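Local coordinates for protein geranyltranstransferase (Agrobacterium tumefaciens, PDB 2H8O) that probably condenses isopentenyl diphosphate with geranyl diphosphate to make farnesyl diphosphate, as an all-helical enzyme of the polyprenyl synthase family, at residues 49-57 / 108-116. Residues are numbered along the deposited sequence; the frame is centred on the assembly and turned at random.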
loop_
_atom_site.group_PDB
_atom_site.type_symbol
_atom_site.label_atom_id
_atom_site.label_comp_id
_atom_site.label_asym_id
_atom_site.label_seq_id
_atom_site.Cartn_x
_atom_site.Cartn_y
_atom_site.Cartn_z
ATOM N N LYS A 49 -20.084 -5.226 -12.716
ATOM C CA LYS A 49 -19.396 -6.419 -12.214
ATOM C C LYS A 49 -18.342 -6.078 -11.172
ATOM O O LYS A 49 -18.223 -6.753 -10.160
ATOM C CB LYS A 49 -18.723 -7.161 -13.365
ATOM C CG LYS A 49 -19.682 -7.855 -14.294
ATOM C CD LYS A 49 -18.945 -8.664 -15.350
ATOM C CE LYS A 49 -19.896 -9.390 -16.297
ATOM N NZ LYS A 49 -19.179 -9.878 -17.526
ATOM N N THR A 50 -17.564 -5.038 -11.455
ATOM C CA THR A 50 -16.469 -4.633 -10.568
ATOM C C THR A 50 -17.061 -4.103 -9.259
ATOM O O THR A 50 -16.614 -4.462 -8.179
ATOM C CB THR A 50 -15.551 -3.581 -11.224
ATOM O OG1 THR A 50 -15.007 -4.105 -12.451
ATOM C CG2 THR A 50 -14.392 -3.227 -10.303
ATOM N N GLU A 51 -18.089 -3.270 -9.369
ATOM C CA GLU A 51 -18.779 -2.779 -8.180
ATOM C C GLU A 51 -19.361 -3.890 -7.308
ATOM O O GLU A 51 -19.345 -3.784 -6.078
ATOM C CB GLU A 51 -19.818 -1.734 -8.568
ATOM C CG GLU A 51 -19.183 -0.446 -9.030
ATOM C CD GLU A 51 -20.094 0.454 -9.870
ATOM O OE1 GLU A 51 -21.316 0.142 -10.036
ATOM O OE2 GLU A 51 -19.569 1.475 -10.378
ATOM N N ALA A 52 -19.935 -4.929 -7.911
ATOM C CA ALA A 52 -20.476 -6.039 -7.142
ATOM C C ALA A 52 -19.366 -6.732 -6.332
ATOM O O ALA A 52 -19.508 -6.955 -5.118
ATOM C CB ALA A 52 -21.205 -7.034 -8.062
ATOM N N LEU A 53 -18.225 -6.981 -6.980
ATOM C CA LEU A 53 -17.108 -7.609 -6.258
ATOM C C LEU A 53 -16.575 -6.665 -5.176
ATOM O O LEU A 53 -16.331 -7.080 -4.041
ATOM C CB LEU A 53 -16.012 -8.033 -7.217
ATOM C CG LEU A 53 -14.793 -8.680 -6.554
ATOM C CD1 LEU A 53 -15.133 -9.957 -5.786
ATOM C CD2 LEU A 53 -13.754 -9.005 -7.609
ATOM N N LEU A 54 -16.413 -5.388 -5.513
ATOM C CA LEU A 54 -16.001 -4.384 -4.507
ATOM C C LEU A 54 -16.916 -4.373 -3.272
ATOM O O LEU A 54 -16.445 -4.319 -2.139
ATOM C CB LEU A 54 -15.938 -3.006 -5.147
ATOM C CG LEU A 54 -14.728 -2.806 -6.058
ATOM C CD1 LEU A 54 -14.945 -1.581 -6.951
ATOM C CD2 LEU A 54 -13.427 -2.688 -5.234
ATOM N N GLY A 55 -18.224 -4.459 -3.484
ATOM C CA GLY A 55 -19.148 -4.467 -2.357
ATOM C C GLY A 55 -18.904 -5.663 -1.464
ATOM O O GLY A 55 -18.991 -5.579 -0.233
ATOM N N HIS A 56 -18.633 -6.791 -2.103
ATOM C CA HIS A 56 -18.309 -8.017 -1.411
ATOM C C HIS A 56 -16.989 -7.869 -0.639
ATOM O O HIS A 56 -16.915 -8.191 0.549
ATOM C CB HIS A 56 -18.232 -9.154 -2.423
ATOM C CG HIS A 56 -17.876 -10.468 -1.824
ATOM N ND1 HIS A 56 -18.728 -11.146 -0.982
ATOM C CD2 HIS A 56 -16.767 -11.234 -1.945
ATOM C CE1 HIS A 56 -18.158 -12.277 -0.604
ATOM N NE2 HIS A 56 -16.974 -12.360 -1.181
ATOM N N LEU A 57 -15.971 -7.322 -1.300
ATOM C CA LEU A 57 -14.648 -7.164 -0.668
ATOM C C LEU A 57 -14.646 -6.143 0.472
ATOM O O LEU A 57 -13.748 -6.173 1.327
ATOM C CB LEU A 57 -13.603 -6.782 -1.717
ATOM C CG LEU A 57 -13.297 -7.820 -2.797
ATOM C CD1 LEU A 57 -12.526 -7.215 -3.959
ATOM C CD2 LEU A 57 -12.500 -8.969 -2.193
ATOM N N LEU A 108 -11.293 -9.796 -13.031
ATOM C CA LEU A 108 -12.221 -9.062 -12.179
ATOM C C LEU A 108 -11.577 -8.685 -10.832
ATOM O O LEU A 108 -11.721 -7.553 -10.363
ATOM C CB LEU A 108 -13.490 -9.879 -11.963
ATOM C CG LEU A 108 -14.632 -9.162 -11.270
ATOM C CD1 LEU A 108 -15.175 -8.032 -12.134
ATOM C CD2 LEU A 108 -15.731 -10.153 -10.904
ATOM N N HIS A 109 -10.858 -9.630 -10.223
ATOM C CA HIS A 109 -10.197 -9.371 -8.934
ATOM C C HIS A 109 -9.122 -8.314 -9.085
ATOM O O HIS A 109 -9.046 -7.385 -8.280
ATOM C CB HIS A 109 -9.624 -10.670 -8.360
ATOM C CG HIS A 109 -10.644 -11.460 -7.617
ATOM N ND1 HIS A 109 -11.732 -12.031 -8.241
ATOM C CD2 HIS A 109 -10.809 -11.681 -6.297
ATOM C CE1 HIS A 109 -12.512 -12.596 -7.335
ATOM N NE2 HIS A 109 -11.974 -12.400 -6.147
ATOM N N VAL A 110 -8.283 -8.449 -10.118
ATOM C CA VAL A 110 -7.217 -7.440 -10.334
ATOM C C VAL A 110 -7.799 -6.067 -10.681
ATOM O O VAL A 110 -7.308 -5.052 -10.193
ATOM C CB VAL A 110 -6.209 -7.914 -11.380
ATOM C CG1 VAL A 110 -5.178 -6.837 -11.675
ATOM C CG2 VAL A 110 -5.558 -9.195 -10.877
ATOM N N GLY A 111 -8.870 -6.031 -11.478
ATOM C CA GLY A 111 -9.569 -4.775 -11.757
ATOM C C GLY A 111 -10.086 -4.131 -10.481
ATOM O O GLY A 111 -9.957 -2.922 -10.287
ATOM N N ALA A 112 -10.681 -4.931 -9.596
ATOM C CA ALA A 112 -11.179 -4.407 -8.318
ATOM C C ALA A 112 -10.047 -3.820 -7.474
ATOM O O ALA A 112 -10.193 -2.775 -6.871
ATOM C CB ALA A 112 -11.945 -5.479 -7.529
ATOM N N ALA A 113 -8.932 -4.540 -7.416
ATOM C CA ALA A 113 -7.748 -4.066 -6.712
ATOM C C ALA A 113 -7.299 -2.731 -7.251
ATOM O O ALA A 113 -7.047 -1.780 -6.482
ATOM C CB ALA A 113 -6.620 -5.050 -6.841
ATOM N N LEU A 114 -7.194 -2.651 -8.574
ATOM C CA LEU A 114 -6.746 -1.414 -9.214
ATOM C C LEU A 114 -7.713 -0.265 -8.938
ATOM O O LEU A 114 -7.300 0.889 -8.712
ATOM C CB LEU A 114 -6.572 -1.633 -10.713
ATOM C CG LEU A 114 -6.141 -0.416 -11.540
ATOM C CD1 LEU A 114 -4.808 0.178 -11.018
ATOM C CD2 LEU A 114 -6.045 -0.784 -13.019
ATOM N N GLU A 115 -9.008 -0.573 -8.931
ATOM C CA GLU A 115 -9.998 0.435 -8.606
ATOM C C GLU A 115 -9.878 0.933 -7.161
ATOM O O GLU A 115 -10.049 2.144 -6.879
ATOM C CB GLU A 115 -11.410 -0.075 -8.920
ATOM C CG GLU A 115 -12.491 1.017 -8.891
ATOM C CD GLU A 115 -12.323 2.172 -9.890
ATOM O OE1 GLU A 115 -11.499 2.102 -10.824
ATOM O OE2 GLU A 115 -13.042 3.179 -9.760
ATOM N N CYS A 116 -9.622 0.021 -6.221
ATOM C CA CYS A 116 -9.410 0.432 -4.835
ATOM C C CYS A 116 -8.257 1.426 -4.774
ATOM O O CYS A 116 -8.327 2.429 -4.095
ATOM C CB CYS A 116 -9.077 -0.745 -3.929
ATOM S SG CYS A 116 -10.508 -1.719 -3.473
HETATM O O HOH W 1 -12.581 -5.455 -12.167
#
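Leu53 reaches across to the helix carrying residues 108-116 and is the side chain to follow. Its CB leaves the backbone toward that helix, with CG anti to the backbone N (chi1 179°), and the chain then forks. CD2 takes the busier place: it touches Leu108 CG at 3.8 Å and Ala112 CB at 4.0 Å, and it sits over one face of the His109 imidazole, 3.8 Å from the ring centroid and 14° off the normal, a CH-pi contact. CD1 lies farther along the same ring, 4.0 Å from His109 NE2. A hydrogen bond from His109 ND1 to the backbone carbonyl of Glu105 helps fix the rotation of that ring. From residues 108-116 the methyl of Ala112 enters as a knob among Thr50, Leu53, Leu54 and Leu57, while Leu54 CD2 runs on to Cys116 SG at 3.5 Å. Polar linkage comes through one water, which donates to Thr50 OG1 (2.8 Å), itself also hydrogen-bonded to Asn46 O, and to Leu108 O (2.9 Å). Glu51 and Glu115, one from each helix, both form salt bridges to Arg87. The axes of segments 49-57 and 108-116 cross at -74°, a steep crossing of helices 34-57 and 104-125 within the all-helical fold of polyprenyl synthases.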